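Beta-glucosidase (PDB 6JXG) probably hydrolyses terminal, non-reducing beta-D-glucosyl residues to release beta-D-glucose, as a secreted family 3 glycoside hydrolase of cellulose degradation. Local coordinates at residues Lys12-Leu17 with Met284-Leu289; Asn68-Pro73 with Gln324-Ile329; Glu97-Gly102 with Gln299-Val304; Glu180-Pro185 with Phe551-Phe556; Val434-Asp439 with Thr464-Ala469. All coordinates share one frame; numbering follows the deposited sequence.

Contact 1. Residues Lys12-Leu17 with Met284-Leu289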
# COMPACT_ATOMS: atom_id res chain seq x y z
N LYS A 12 12.75 -1.31 30.17
CA LYS A 12 13.97 -1.93 29.70
C LYS A 12 14.85 -0.89 29.01
O LYS A 12 16.03 -0.81 29.28
CB LYS A 12 13.66 -3.08 28.77
CG LYS A 12 12.90 -4.20 29.50
CD LYS A 12 12.56 -5.26 28.50
CE LYS A 12 11.46 -6.16 29.02
NZ LYS A 12 10.99 -7.03 27.94
N ALA A 13 14.26 -0.05 28.16
CA ALA A 13 15.03 0.98 27.47
C ALA A 13 15.68 1.94 28.42
O ALA A 13 16.81 2.31 28.17
CB ALA A 13 14.15 1.77 26.45
N THR A 14 14.94 2.42 29.42
CA THR A 14 15.50 3.38 30.38
C THR A 14 16.71 2.72 31.12
O THR A 14 17.70 3.37 31.36
CB THR A 14 14.37 3.96 31.28
OG1 THR A 14 13.46 4.71 30.41
CG2 THR A 14 14.92 4.92 32.28
N ALA A 15 16.58 1.46 31.47
CA ALA A 15 17.67 0.76 32.14
C ALA A 15 18.92 0.65 31.27
O ALA A 15 20.03 0.86 31.73
CB ALA A 15 17.24 -0.60 32.57
N ALA A 16 18.75 0.31 30.00
CA ALA A 16 19.86 0.29 29.07
C ALA A 16 20.53 1.66 28.85
O ALA A 16 21.79 1.78 28.86
CB ALA A 16 19.41 -0.35 27.73
N LEU A 17 19.71 2.69 28.68
CA LEU A 17 20.19 4.04 28.47
C LEU A 17 21.21 4.44 29.57
O LEU A 17 22.19 5.17 29.33
CB LEU A 17 19.03 5.03 28.47
CG LEU A 17 19.35 6.48 28.14
CD1 LEU A 17 19.64 6.71 26.68
CD2 LEU A 17 18.27 7.45 28.61
N MET A 284 15.86 10.11 21.99
CA MET A 284 16.03 9.36 20.73
C MET A 284 16.40 7.92 20.99
O MET A 284 15.81 7.00 20.47
CB MET A 284 17.16 9.97 19.92
CG MET A 284 16.96 11.31 19.30
SD MET A 284 18.58 11.76 18.53
CE MET A 284 18.43 13.44 18.11
N VAL A 285 17.40 7.71 21.83
CA VAL A 285 17.86 6.38 22.20
C VAL A 285 16.86 5.58 22.96
O VAL A 285 16.72 4.38 22.71
CB VAL A 285 19.19 6.47 22.97
CG1 VAL A 285 19.67 5.06 23.31
CG2 VAL A 285 20.23 7.11 22.07
N THR A 286 16.15 6.22 23.91
CA THR A 286 15.14 5.55 24.63
C THR A 286 14.07 4.98 23.68
O THR A 286 13.66 3.85 23.85
CB THR A 286 14.46 6.46 25.67
OG1 THR A 286 15.43 7.03 26.59
CG2 THR A 286 13.46 5.69 26.45
N ARG A 287 13.72 5.76 22.68
CA ARG A 287 12.69 5.36 21.73
C ARG A 287 13.15 4.16 20.85
O ARG A 287 12.42 3.19 20.66
CB ARG A 287 12.31 6.54 20.86
CG ARG A 287 11.47 7.62 21.57
CD ARG A 287 11.28 8.86 20.74
NE ARG A 287 10.34 9.77 21.37
CZ ARG A 287 9.01 9.62 21.44
NH1 ARG A 287 8.40 8.64 20.80
NH2 ARG A 287 8.30 10.52 22.12
N ILE A 288 14.35 4.27 20.28
CA ILE A 288 14.94 3.23 19.43
C ILE A 288 15.04 1.89 20.19
O ILE A 288 14.57 0.85 19.72
CB ILE A 288 16.35 3.64 18.95
CG1 ILE A 288 16.26 4.90 18.09
CG2 ILE A 288 16.99 2.50 18.12
CD1 ILE A 288 17.51 5.70 17.90
N LEU A 289 15.54 1.99 21.42
CA LEU A 289 15.67 0.79 22.28
C LEU A 289 14.27 0.28 22.69
O LEU A 289 14.05 -0.91 22.77
CB LEU A 289 16.56 1.09 23.53
CG LEU A 289 18.02 1.44 23.21
CD1 LEU A 289 18.73 1.63 24.54
CD2 LEU A 289 18.75 0.36 22.39

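Contact 2. Residues Asn68-Pro73 with Gln324-Ile329. With NAG (2-acetamido-2-deoxy-beta-D-glucopyranose), chain B.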
# COMPACT_ATOMS: atom_id res chain seq x y z
N ASN A 68 16.78 -15.74 -2.61
CA ASN A 68 15.95 -16.77 -1.94
C ASN A 68 15.02 -16.14 -0.93
O ASN A 68 14.86 -16.64 0.16
CB ASN A 68 16.82 -17.78 -1.24
CG ASN A 68 17.20 -18.92 -2.13
OD1 ASN A 68 16.44 -19.30 -3.03
ND2 ASN A 68 18.39 -19.45 -1.91
N VAL A 69 14.34 -15.08 -1.38
CA VAL A 69 13.26 -14.49 -0.63
C VAL A 69 11.99 -14.47 -1.54
O VAL A 69 12.05 -14.75 -2.72
CB VAL A 69 13.61 -13.06 -0.19
CG1 VAL A 69 14.89 -13.05 0.62
CG2 VAL A 69 13.73 -12.13 -1.38
N THR A 70 10.86 -14.16 -0.96
CA THR A 70 9.60 -14.11 -1.69
C THR A 70 9.36 -12.69 -2.22
O THR A 70 9.48 -11.72 -1.49
CB THR A 70 8.43 -14.53 -0.77
OG1 THR A 70 8.64 -15.89 -0.36
CG2 THR A 70 7.07 -14.48 -1.48
N ALA A 71 8.91 -12.60 -3.47
CA ALA A 71 8.50 -11.34 -4.05
C ALA A 71 6.95 -11.30 -3.98
O ALA A 71 6.26 -11.90 -4.81
CB ALA A 71 9.03 -11.19 -5.47
N PHE A 72 6.44 -10.74 -2.88
CA PHE A 72 5.03 -10.71 -2.62
C PHE A 72 4.35 -9.72 -3.56
O PHE A 72 4.99 -8.88 -4.16
CB PHE A 72 4.75 -10.29 -1.18
CG PHE A 72 5.24 -11.26 -0.11
CD1 PHE A 72 4.49 -12.36 0.26
CD2 PHE A 72 6.48 -11.10 0.45
CE1 PHE A 72 4.99 -13.23 1.24
CE2 PHE A 72 6.96 -11.95 1.43
CZ PHE A 72 6.20 -13.05 1.78
N PRO A 73 3.03 -9.83 -3.72
CA PRO A 73 2.26 -8.81 -4.43
C PRO A 73 2.45 -7.42 -3.83
O PRO A 73 2.78 -7.25 -2.62
CB PRO A 73 0.81 -9.26 -4.23
CG PRO A 73 0.88 -10.72 -4.02
CD PRO A 73 2.20 -10.98 -3.33
N GLN A 324 2.22 -19.28 -0.93
CA GLN A 324 0.76 -19.63 -0.86
C GLN A 324 -0.04 -18.33 -0.73
O GLN A 324 -0.98 -18.02 -1.53
CB GLN A 324 0.55 -20.64 0.30
CG GLN A 324 1.39 -21.89 -0.10
CD GLN A 324 1.32 -23.08 0.85
OE1 GLN A 324 0.63 -23.06 1.85
NE2 GLN A 324 2.04 -24.14 0.47
N VAL A 325 0.37 -17.51 0.23
CA VAL A 325 -0.31 -16.21 0.38
C VAL A 325 -0.00 -15.32 -0.81
O VAL A 325 -0.86 -14.59 -1.23
CB VAL A 325 0.01 -15.51 1.73
CG1 VAL A 325 1.43 -15.02 1.79
CG2 VAL A 325 -0.94 -14.33 1.92
N ALA A 326 1.19 -15.42 -1.40
CA ALA A 326 1.50 -14.67 -2.60
C ALA A 326 0.51 -15.01 -3.77
O ALA A 326 -0.05 -14.13 -4.44
CB ALA A 326 2.96 -14.81 -2.99
N ARG A 327 0.25 -16.30 -3.96
CA ARG A 327 -0.72 -16.72 -4.94
C ARG A 327 -2.13 -16.29 -4.60
O ARG A 327 -2.89 -15.86 -5.47
CB ARG A 327 -0.68 -18.24 -5.13
CG ARG A 327 -1.52 -18.67 -6.35
CD ARG A 327 -1.38 -20.15 -6.51
NE ARG A 327 -2.24 -20.62 -7.60
CZ ARG A 327 -2.02 -21.76 -8.25
NH1 ARG A 327 -0.96 -22.50 -7.96
NH2 ARG A 327 -2.85 -22.15 -9.20
N ALA A 328 -2.54 -16.39 -3.33
CA ALA A 328 -3.89 -16.06 -2.97
C ALA A 328 -4.20 -14.56 -3.22
O ALA A 328 -5.28 -14.23 -3.71
CB ALA A 328 -4.19 -16.46 -1.53
N ILE A 329 -3.23 -13.69 -2.95
CA ILE A 329 -3.40 -12.26 -3.27
C ILE A 329 -3.31 -11.94 -4.75
O ILE A 329 -4.07 -11.09 -5.23
CB ILE A 329 -2.40 -11.43 -2.42
CG1 ILE A 329 -2.78 -11.57 -0.93
CG2 ILE A 329 -2.33 -9.98 -2.90
CD1 ILE A 329 -1.78 -11.07 0.04
C1 NAG B . 18.84 -20.58 -2.67
C2 NAG B . 20.33 -20.62 -3.02
C3 NAG B . 20.65 -21.98 -3.61
C4 NAG B . 20.30 -23.03 -2.58
C5 NAG B . 18.79 -22.91 -2.40
C6 NAG B . 18.14 -23.97 -1.52
C7 NAG B . 21.42 -18.54 -3.65
C8 NAG B . 21.69 -17.50 -4.70
N2 NAG B . 20.67 -19.58 -3.98
O3 NAG B . 22.03 -22.00 -3.88
O4 NAG B . 20.69 -24.30 -3.05
O5 NAG B . 18.57 -21.67 -1.80
O6 NAG B . 18.97 -24.02 -0.40
O7 NAG B . 21.88 -18.42 -2.53

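Contact 3. Residues Glu97-Gly102 with Gln299-Val304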
# COMPACT_ATOMS: atom_id res chain seq x y z
N GLU A 97 10.28 -13.78 7.00
CA GLU A 97 11.50 -13.74 6.21
C GLU A 97 12.55 -12.73 6.78
O GLU A 97 13.76 -13.01 6.79
CB GLU A 97 11.21 -13.48 4.72
CG GLU A 97 10.36 -14.57 4.11
CD GLU A 97 10.27 -14.63 2.58
OE1 GLU A 97 10.93 -13.86 1.82
OE2 GLU A 97 9.43 -15.49 2.14
N ALA A 98 12.09 -11.52 7.12
CA ALA A 98 12.94 -10.46 7.62
C ALA A 98 13.68 -10.99 8.90
O ALA A 98 14.93 -10.92 9.01
CB ALA A 98 12.10 -9.23 7.92
N LYS A 99 12.92 -11.52 9.87
CA LYS A 99 13.51 -12.02 11.10
C LYS A 99 14.56 -13.11 10.82
O LYS A 99 15.65 -13.12 11.43
CB LYS A 99 12.43 -12.58 12.05
CG LYS A 99 13.05 -13.36 13.22
CD LYS A 99 12.17 -13.39 14.48
CE LYS A 99 12.87 -14.24 15.59
NZ LYS A 99 11.88 -15.03 16.44
N ALA A 100 14.19 -14.04 9.94
CA ALA A 100 15.05 -15.19 9.67
C ALA A 100 16.41 -14.73 9.07
O ALA A 100 17.42 -15.40 9.24
CB ALA A 100 14.32 -16.18 8.78
N LEU A 101 16.41 -13.60 8.34
CA LEU A 101 17.60 -12.95 7.85
C LEU A 101 18.33 -12.00 8.82
O LEU A 101 19.32 -11.41 8.45
CB LEU A 101 17.19 -12.12 6.62
CG LEU A 101 16.78 -13.02 5.42
CD1 LEU A 101 16.30 -12.19 4.23
CD2 LEU A 101 17.85 -13.98 4.95
N GLY A 102 17.78 -11.79 10.02
CA GLY A 102 18.37 -10.98 11.03
C GLY A 102 18.08 -9.50 10.78
O GLY A 102 18.68 -8.65 11.37
N GLN A 299 16.41 -10.73 22.74
CA GLN A 299 16.75 -12.13 23.05
C GLN A 299 16.58 -12.98 21.80
O GLN A 299 15.47 -13.04 21.27
CB GLN A 299 15.82 -12.79 24.12
CG GLN A 299 15.05 -11.92 25.12
CD GLN A 299 13.55 -11.66 24.79
OE1 GLN A 299 13.12 -11.70 23.62
NE2 GLN A 299 12.75 -11.38 25.83
N GLY A 300 17.65 -13.62 21.37
CA GLY A 300 17.55 -14.76 20.47
C GLY A 300 17.19 -14.37 19.03
O GLY A 300 16.65 -15.19 18.28
N TYR A 301 17.54 -13.16 18.63
CA TYR A 301 17.36 -12.78 17.22
C TYR A 301 18.44 -13.31 16.31
O TYR A 301 19.66 -13.25 16.66
CB TYR A 301 17.31 -11.24 17.11
CG TYR A 301 16.35 -10.75 16.06
CD1 TYR A 301 16.81 -10.12 14.94
CD2 TYR A 301 14.98 -10.89 16.23
CE1 TYR A 301 15.95 -9.64 13.98
CE2 TYR A 301 14.11 -10.46 15.24
CZ TYR A 301 14.61 -9.78 14.15
OH TYR A 301 13.79 -9.33 13.17
N PRO A 302 18.08 -13.75 15.10
CA PRO A 302 19.16 -14.11 14.14
C PRO A 302 20.15 -13.00 13.75
O PRO A 302 19.84 -11.81 13.86
CB PRO A 302 18.39 -14.60 12.92
CG PRO A 302 17.08 -15.09 13.50
CD PRO A 302 16.75 -14.12 14.61
N ALA A 303 21.32 -13.43 13.31
CA ALA A 303 22.42 -12.56 12.85
C ALA A 303 22.29 -12.35 11.35
O ALA A 303 21.70 -13.14 10.70
CB ALA A 303 23.74 -13.30 13.12
N VAL A 304 22.83 -11.24 10.81
CA VAL A 304 22.90 -11.03 9.37
C VAL A 304 24.15 -11.74 8.87
O VAL A 304 25.23 -11.44 9.39
CB VAL A 304 22.98 -9.52 9.09
CG1 VAL A 304 23.34 -9.25 7.64
CG2 VAL A 304 21.61 -8.90 9.46
O HOH W 1 20.04 -15.05 9.47

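Contact 4. Residues Glu180-Pro185 with Phe551-Phe556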
# COMPACT_ATOMS: atom_id res chain seq x y z
N GLU A 180 -8.12 14.11 8.28
CA GLU A 180 -9.13 13.17 7.77
C GLU A 180 -8.67 12.29 6.67
O GLU A 180 -9.30 11.25 6.43
CB GLU A 180 -10.43 13.84 7.33
CG GLU A 180 -11.17 14.32 8.55
CD GLU A 180 -12.50 15.04 8.27
OE1 GLU A 180 -13.22 14.77 7.29
OE2 GLU A 180 -12.79 15.88 9.12
N LEU A 181 -7.63 12.70 5.97
CA LEU A 181 -7.23 12.03 4.77
C LEU A 181 -5.79 11.48 4.95
O LEU A 181 -5.63 10.29 5.20
CB LEU A 181 -7.40 12.95 3.60
CG LEU A 181 -7.27 12.36 2.27
CD1 LEU A 181 -8.25 11.16 2.22
CD2 LEU A 181 -7.57 13.42 1.23
N TYR A 182 -4.77 12.34 4.89
CA TYR A 182 -3.39 11.88 4.82
C TYR A 182 -2.83 11.29 6.14
O TYR A 182 -2.13 10.31 6.15
CB TYR A 182 -2.45 13.02 4.26
CG TYR A 182 -2.92 13.44 2.89
CD1 TYR A 182 -2.69 12.63 1.80
CD2 TYR A 182 -3.82 14.53 2.73
CE1 TYR A 182 -3.18 12.96 0.53
CE2 TYR A 182 -4.34 14.83 1.49
CZ TYR A 182 -4.03 14.05 0.37
OH TYR A 182 -4.56 14.30 -0.93
N LEU A 183 -3.16 11.90 7.25
CA LEU A 183 -2.77 11.36 8.58
C LEU A 183 -3.45 10.06 9.01
O LEU A 183 -2.87 9.24 9.75
CB LEU A 183 -2.99 12.46 9.64
CG LEU A 183 -2.35 12.14 11.01
CD1 LEU A 183 -0.85 12.10 10.87
CD2 LEU A 183 -2.83 13.18 12.04
N TRP A 184 -4.67 9.87 8.52
CA TRP A 184 -5.53 8.84 9.02
C TRP A 184 -4.86 7.40 9.01
O TRP A 184 -4.81 6.70 10.02
CB TRP A 184 -6.81 8.90 8.28
CG TRP A 184 -7.82 7.86 8.64
CD1 TRP A 184 -7.74 6.51 8.47
CD2 TRP A 184 -9.13 8.12 9.23
NE1 TRP A 184 -8.90 5.91 8.93
CE2 TRP A 184 -9.75 6.87 9.43
CE3 TRP A 184 -9.81 9.28 9.57
CZ2 TRP A 184 -11.03 6.76 9.95
CZ3 TRP A 184 -11.10 9.18 10.14
CH2 TRP A 184 -11.71 7.93 10.29
N PRO A 185 -4.21 7.03 7.90
CA PRO A 185 -3.53 5.72 7.96
C PRO A 185 -2.34 5.69 8.87
O PRO A 185 -2.03 4.62 9.41
CB PRO A 185 -3.08 5.45 6.56
CG PRO A 185 -3.49 6.63 5.76
CD PRO A 185 -4.28 7.60 6.56
N PHE A 551 -2.71 21.57 -2.27
CA PHE A 551 -3.76 20.63 -1.98
C PHE A 551 -5.16 21.33 -2.01
O PHE A 551 -5.93 21.20 -1.08
CB PHE A 551 -3.56 19.88 -0.70
CG PHE A 551 -2.45 18.83 -0.75
CD1 PHE A 551 -1.11 19.20 -1.00
CD2 PHE A 551 -2.69 17.50 -0.53
CE1 PHE A 551 -0.09 18.25 -1.02
CE2 PHE A 551 -1.67 16.58 -0.54
CZ PHE A 551 -0.39 16.94 -0.84
N PRO A 552 -5.47 22.09 -3.08
CA PRO A 552 -6.74 22.87 -3.06
C PRO A 552 -7.99 21.97 -3.11
O PRO A 552 -9.06 22.36 -2.72
CB PRO A 552 -6.61 23.76 -4.32
CG PRO A 552 -5.79 22.92 -5.22
CD PRO A 552 -4.74 22.33 -4.32
N GLU A 553 -7.82 20.73 -3.52
CA GLU A 553 -8.93 19.78 -3.63
C GLU A 553 -9.37 19.36 -2.26
O GLU A 553 -10.45 18.82 -2.11
CB GLU A 553 -8.51 18.57 -4.47
CG GLU A 553 -7.39 17.68 -3.91
CD GLU A 553 -5.97 18.17 -4.15
OE1 GLU A 553 -5.71 19.12 -4.95
OE2 GLU A 553 -5.04 17.61 -3.49
N GLY A 554 -8.47 19.51 -1.29
CA GLY A 554 -8.77 19.25 0.10
C GLY A 554 -9.18 17.80 0.29
O GLY A 554 -8.55 16.86 -0.19
N LEU A 555 -10.31 17.61 0.96
CA LEU A 555 -10.80 16.32 1.29
C LEU A 555 -11.23 15.47 0.10
O LEU A 555 -11.51 14.27 0.29
CB LEU A 555 -12.03 16.49 2.22
CG LEU A 555 -11.76 17.14 3.58
CD1 LEU A 555 -13.01 17.64 4.23
CD2 LEU A 555 -11.05 16.16 4.47
N PHE A 556 -11.38 16.09 -1.07
CA PHE A 556 -12.11 15.52 -2.17
C PHE A 556 -11.12 14.90 -3.18
O PHE A 556 -10.73 15.52 -4.14
CB PHE A 556 -13.03 16.60 -2.81
CG PHE A 556 -14.07 17.15 -1.84
CD1 PHE A 556 -15.23 16.48 -1.63
CD2 PHE A 556 -13.83 18.32 -1.13
CE1 PHE A 556 -16.16 16.98 -0.75
CE2 PHE A 556 -14.75 18.81 -0.21
CZ PHE A 556 -15.92 18.13 -0.01
O HOH W 2 -5.96 16.64 -0.97

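Contact 5. Residues Val434-Asp439 with Thr464-Ala469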
# COMPACT_ATOMS: atom_id res chain seq x y z
N VAL A 434 -5.12 -10.58 -25.01
CA VAL A 434 -4.12 -9.61 -25.24
C VAL A 434 -3.72 -8.96 -23.88
O VAL A 434 -4.58 -8.59 -23.08
CB VAL A 434 -4.57 -8.56 -26.30
CG1 VAL A 434 -5.90 -7.90 -25.95
CG2 VAL A 434 -3.53 -7.50 -26.54
N PHE A 435 -2.42 -8.79 -23.68
CA PHE A 435 -1.80 -8.47 -22.40
C PHE A 435 -1.12 -7.12 -22.54
O PHE A 435 -0.21 -6.94 -23.36
CB PHE A 435 -0.77 -9.57 -22.04
CG PHE A 435 -1.37 -10.90 -21.74
CD1 PHE A 435 -1.62 -11.29 -20.42
CD2 PHE A 435 -1.76 -11.75 -22.74
CE1 PHE A 435 -2.20 -12.51 -20.14
CE2 PHE A 435 -2.35 -12.99 -22.44
CZ PHE A 435 -2.58 -13.35 -21.14
N ILE A 436 -1.54 -6.17 -21.73
CA ILE A 436 -1.04 -4.83 -21.75
C ILE A 436 -0.71 -4.38 -20.34
O ILE A 436 -1.26 -4.93 -19.35
CB ILE A 436 -2.00 -3.83 -22.45
CG1 ILE A 436 -3.38 -3.77 -21.78
CG2 ILE A 436 -2.12 -4.20 -23.90
CD1 ILE A 436 -4.25 -2.59 -22.15
N THR A 437 0.07 -3.32 -20.25
CA THR A 437 0.61 -2.82 -18.95
C THR A 437 0.61 -1.31 -18.78
O THR A 437 0.43 -0.53 -19.72
CB THR A 437 2.08 -3.26 -18.78
OG1 THR A 437 2.84 -2.75 -19.90
CG2 THR A 437 2.20 -4.75 -18.76
N ALA A 438 0.83 -0.89 -17.54
CA ALA A 438 1.29 0.44 -17.27
C ALA A 438 2.17 0.41 -16.02
O ALA A 438 1.81 -0.26 -15.06
CB ALA A 438 0.14 1.43 -17.11
N ASP A 439 3.31 1.11 -16.04
CA ASP A 439 4.29 0.99 -15.00
C ASP A 439 4.69 2.34 -14.46
O ASP A 439 4.40 3.38 -15.03
CB ASP A 439 5.51 0.19 -15.55
CG ASP A 439 6.40 -0.41 -14.51
OD1 ASP A 439 6.05 -0.41 -13.30
OD2 ASP A 439 7.51 -0.92 -14.96
N THR A 464 -2.85 0.52 -26.04
CA THR A 464 -4.19 0.76 -26.64
C THR A 464 -4.17 0.28 -28.14
O THR A 464 -5.04 -0.53 -28.59
CB THR A 464 -4.61 2.20 -26.48
OG1 THR A 464 -5.00 2.44 -25.11
CG2 THR A 464 -5.83 2.54 -27.45
N ALA A 465 -3.15 0.72 -28.85
CA ALA A 465 -2.95 0.33 -30.25
C ALA A 465 -2.80 -1.18 -30.44
O ALA A 465 -3.36 -1.74 -31.38
CB ALA A 465 -1.80 1.14 -30.88
N LEU A 466 -2.16 -1.88 -29.51
CA LEU A 466 -2.17 -3.33 -29.56
C LEU A 466 -3.55 -3.95 -29.47
O LEU A 466 -3.90 -4.91 -30.24
CB LEU A 466 -1.27 -3.92 -28.44
CG LEU A 466 -0.96 -5.41 -28.54
CD1 LEU A 466 -0.24 -5.72 -29.83
CD2 LEU A 466 -0.11 -5.81 -27.31
N VAL A 467 -4.32 -3.53 -28.48
CA VAL A 467 -5.69 -3.99 -28.35
C VAL A 467 -6.51 -3.68 -29.61
O VAL A 467 -7.19 -4.56 -30.08
CB VAL A 467 -6.42 -3.44 -27.11
CG1 VAL A 467 -7.80 -4.08 -26.98
CG2 VAL A 467 -5.60 -3.81 -25.88
N GLN A 468 -6.40 -2.46 -30.13
CA GLN A 468 -7.13 -2.08 -31.37
C GLN A 468 -6.80 -3.03 -32.56
O GLN A 468 -7.71 -3.46 -33.28
CB GLN A 468 -6.80 -0.68 -31.72
CG GLN A 468 -7.50 0.30 -30.85
CD GLN A 468 -6.99 1.69 -30.98
OE1 GLN A 468 -5.84 1.91 -31.34
NE2 GLN A 468 -7.86 2.66 -30.70
N ALA A 469 -5.52 -3.40 -32.70
CA ALA A 469 -5.07 -4.38 -33.68
C ALA A 469 -5.69 -5.76 -33.49
O ALA A 469 -6.07 -6.46 -34.46
CB ALA A 469 -3.55 -4.49 -33.66

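Contact 1. Residues Lys12-Leu17 with Met284-Leu289
Leu17 reaches across this helix-helix crossing with both of its methyls. Its CB sets off toward residues 284-289, and CG stands anti to the backbone N (chi1 -175°), which carries the two methyls across to the other helix. CD1 comes obliquely against Val285, 3.7 Å from Val285 CB, with Val285 CG1 almost as near. CD2 parts from it to meet the side chain of Thr286 at about a right angle, 3.5 Å from Thr286 OG1. That hydroxyl is not left without a partner under the methyl: it is hydrogen-bonded to Asp282 O one turn back along its own helix. Thr14 OG1 is likewise tied to Tyr10 O, so the hydrogen bonds of both hydroxyls stay within their own helices.

Where the backbones come nearest, small residues do the work. Ala13 CB sits 3.4 Å from Thr286 O and 3.8 Å from Leu289 CB, while Leu289 CD1 turns to Ala16 CB at 3.8 Å. With alanines at this point the short axes approach to 8.5 Å at 129°, and no hydrogen bond bridges them.

The contact lays helix 7-17, close to the start of the chain, across helix 278-294. Helix 22-29 joins the group: Leu17 also touches Lys25, and Val285 packs on Val29, as do Met284 and Ile288 from the same helix.

Contact 2. Residues Asn68-Pro73 with Gln324-Ile329
Phe72 and Pro73 meet helix 323-332 in two different attitudes. The Phe72 ring turns its rim to the helix, so that Val325 CG1 lies close to the ring plane, 4.0 Å from Phe72 CE1. Val325 holds this methyl in the crowded position between its backbone N and carbonyl carbon (chi1 70°). One face of the same ring is covered from within the loop by Thr70, whose CG2 stands 3.5 Å above the centre. Pro73 packs more closely, obliquely against Ile329: both its CB and its CG come within 3.5 Å of Ile329 CG2, tighter than usual for carbons. At the CD corner of the proline ring, Pro73 CD rests 3.9 Å from Ala326 CB. Ala326 is therefore shared, its methyl also facing Phe72 obliquely.

The loop is anchored by other means. Thr70 OG1 bonds to Glu97 OE2 of helix 84-100, Ala71 N to the side chain of Gln509, and Pro73 O to Arg90. At its far end Asn68 ND2 carries the N-linked glycan, joined to NAG C1 by a 1.4 Å bond and well away from the helix.

Side chain to side chain the contact is all carbon; a polar atom close by is Ala326 O, 3.6 Å from Pro73 CG, and no hydrogen bond crosses. Shape thus appears to set how loop and helix fit, while the loop's polar groups named above find their partners elsewhere.

Contact 3. Residues Glu97-Gly102 with Gln299-Val304
Tyr301 OH is gripped by two carbonyl oxygens beyond the two segments, Ile103 O in a full hydrogen bond and Gly149 O in a weak one. This pins the tip of the ring against the end of helix 84-100, where Tyr301 OH lies 3.4 Å from Lys99 CA. The aliphatic chain of Lys99, its CG anti to the backbone N, runs obliquely past the ring, with Lys99 CD 3.6 Å from Tyr301 CE2. Gly102 O meets the ring edge in plane, and Pro302 CD lies over one face, offset toward the rim. A leucine at Tyr301 would lose both hydroxyl bonds and would probably loosen the loop from Lys99 and the glycine turn.

Pro302 sets its CG 3.2 Å from Lys99 O. Gly102 ends the helix in a Schellman motif with positive phi (82°), and Gly102 CA is 3.3 Å from Pro302 O; a CB here would clash with Pro302 O and Ala303 O. One water donates to Ala100 O at 2.7 Å and to Ala303 O at 2.8 Å, bridging helix end and loop.

Leu101 O accepts from Trp306 NE1. The contact thus seats part of the connection between helices 278-294 and 323-332 on the C-terminal end of helix 84-100, just ahead of strand 105-106.

Contact 4. Residues Glu180-Pro185 with Phe551-Phe556
The aromatic part is an offset edge-to-face pair: Phe551 presents its edge to the face of Tyr182, planes at 90° and centroids 5.2 Å apart, with Phe551 CE2 3.6 Å from Tyr182 CZ. Phe551 also has a cation-pi partner in Lys116.

Water makes the polar link. Lying in the Tyr182 ring plane, it accepts from Tyr182 OH at 2.7 Å and donates to Glu553 OE2 and to Gly554 O. Glu553 OE2 has a salt bridge to Lys116 as well. A valine at Tyr182 would remove both ring face and hydroxyl, and would probably leave this water less firmly held.

Van der Waals packing completes the set: Leu555 CD2 lies 3.7 Å from Glu180 CB, the two side chains crossing obliquely. The carboxylate of Glu180 is bound elsewhere, to Arg176 and Trp678 N.

The loop makes two overlapping beta turns, type I over 551-554 and type II' over 553-556, the latter with Gly554 in its positive-phi corner. They dock the C-terminal domain region on the N-terminal, TIM-barrel-type region.

Contact 5. Residues Val434-Asp439 with Thr464-Ala469
Strand 431-438 and helix 463-471 are the first two elements of a beta-alpha-beta crossover that returns in the neighbouring parallel strand 477-483, within the family 3 C-terminal domain. Strand and helix segments run nearly antiparallel, at 166° with 8.7 Å between their axes. Four side chains carry the contact. Val434 sends its two methyls to different partners: the side chains of Val434 and Leu466 slide past each other in opposite directions, Val434 CG2 3.9 Å from Leu466 CG, while Val434 and Val467 cross at about a right angle, Val434 CG1 4.1 Å from Val467 CG2. That same methyl of Val467 meets Ile436 CG2 at 4.0 Å. Val434 CG1 and Ile436 CG1 both take the crowded place between backbone N and carbonyl carbon (chi1 54° and 59°).

Around these four side chains, Ile355 of strand 351-355 touches both Val434 and Leu466, Val479 backs Val467, and Ile492 of helix 490-493 lies against Ile436 and Val467. Backbone hydrogen bonds join Val434 and Ile436 with Val480 on one flank of the strand and Phe435 with Ile355 on the other. The CB of Phe435 points away from the helix; its backbone still takes part, with Phe435 O 4.1 Å from Leu466 CD2.

In the fold
Contacts 1 to 3 each tie a part near the start of the chain to the run from helix 278-294 to helix 323-332. Contact 3 falls, in sequence, between the two segments of contact 2, and helix 84-100 brings these two into direct touch through Glu97, which meets Thr70 and Val69, their centres about 20 Å apart. Contact 1 comes within about 5 Å of contact 3 at the nearest atoms. Contact 4 alternates with all three along the chain and reaches the C-terminal domain region, joining domains. Contact 5 lies wholly in that region, on its six-stranded mixed sheet, about 54 Å from contact 1 between centres and on the opposite side of the chain's centre.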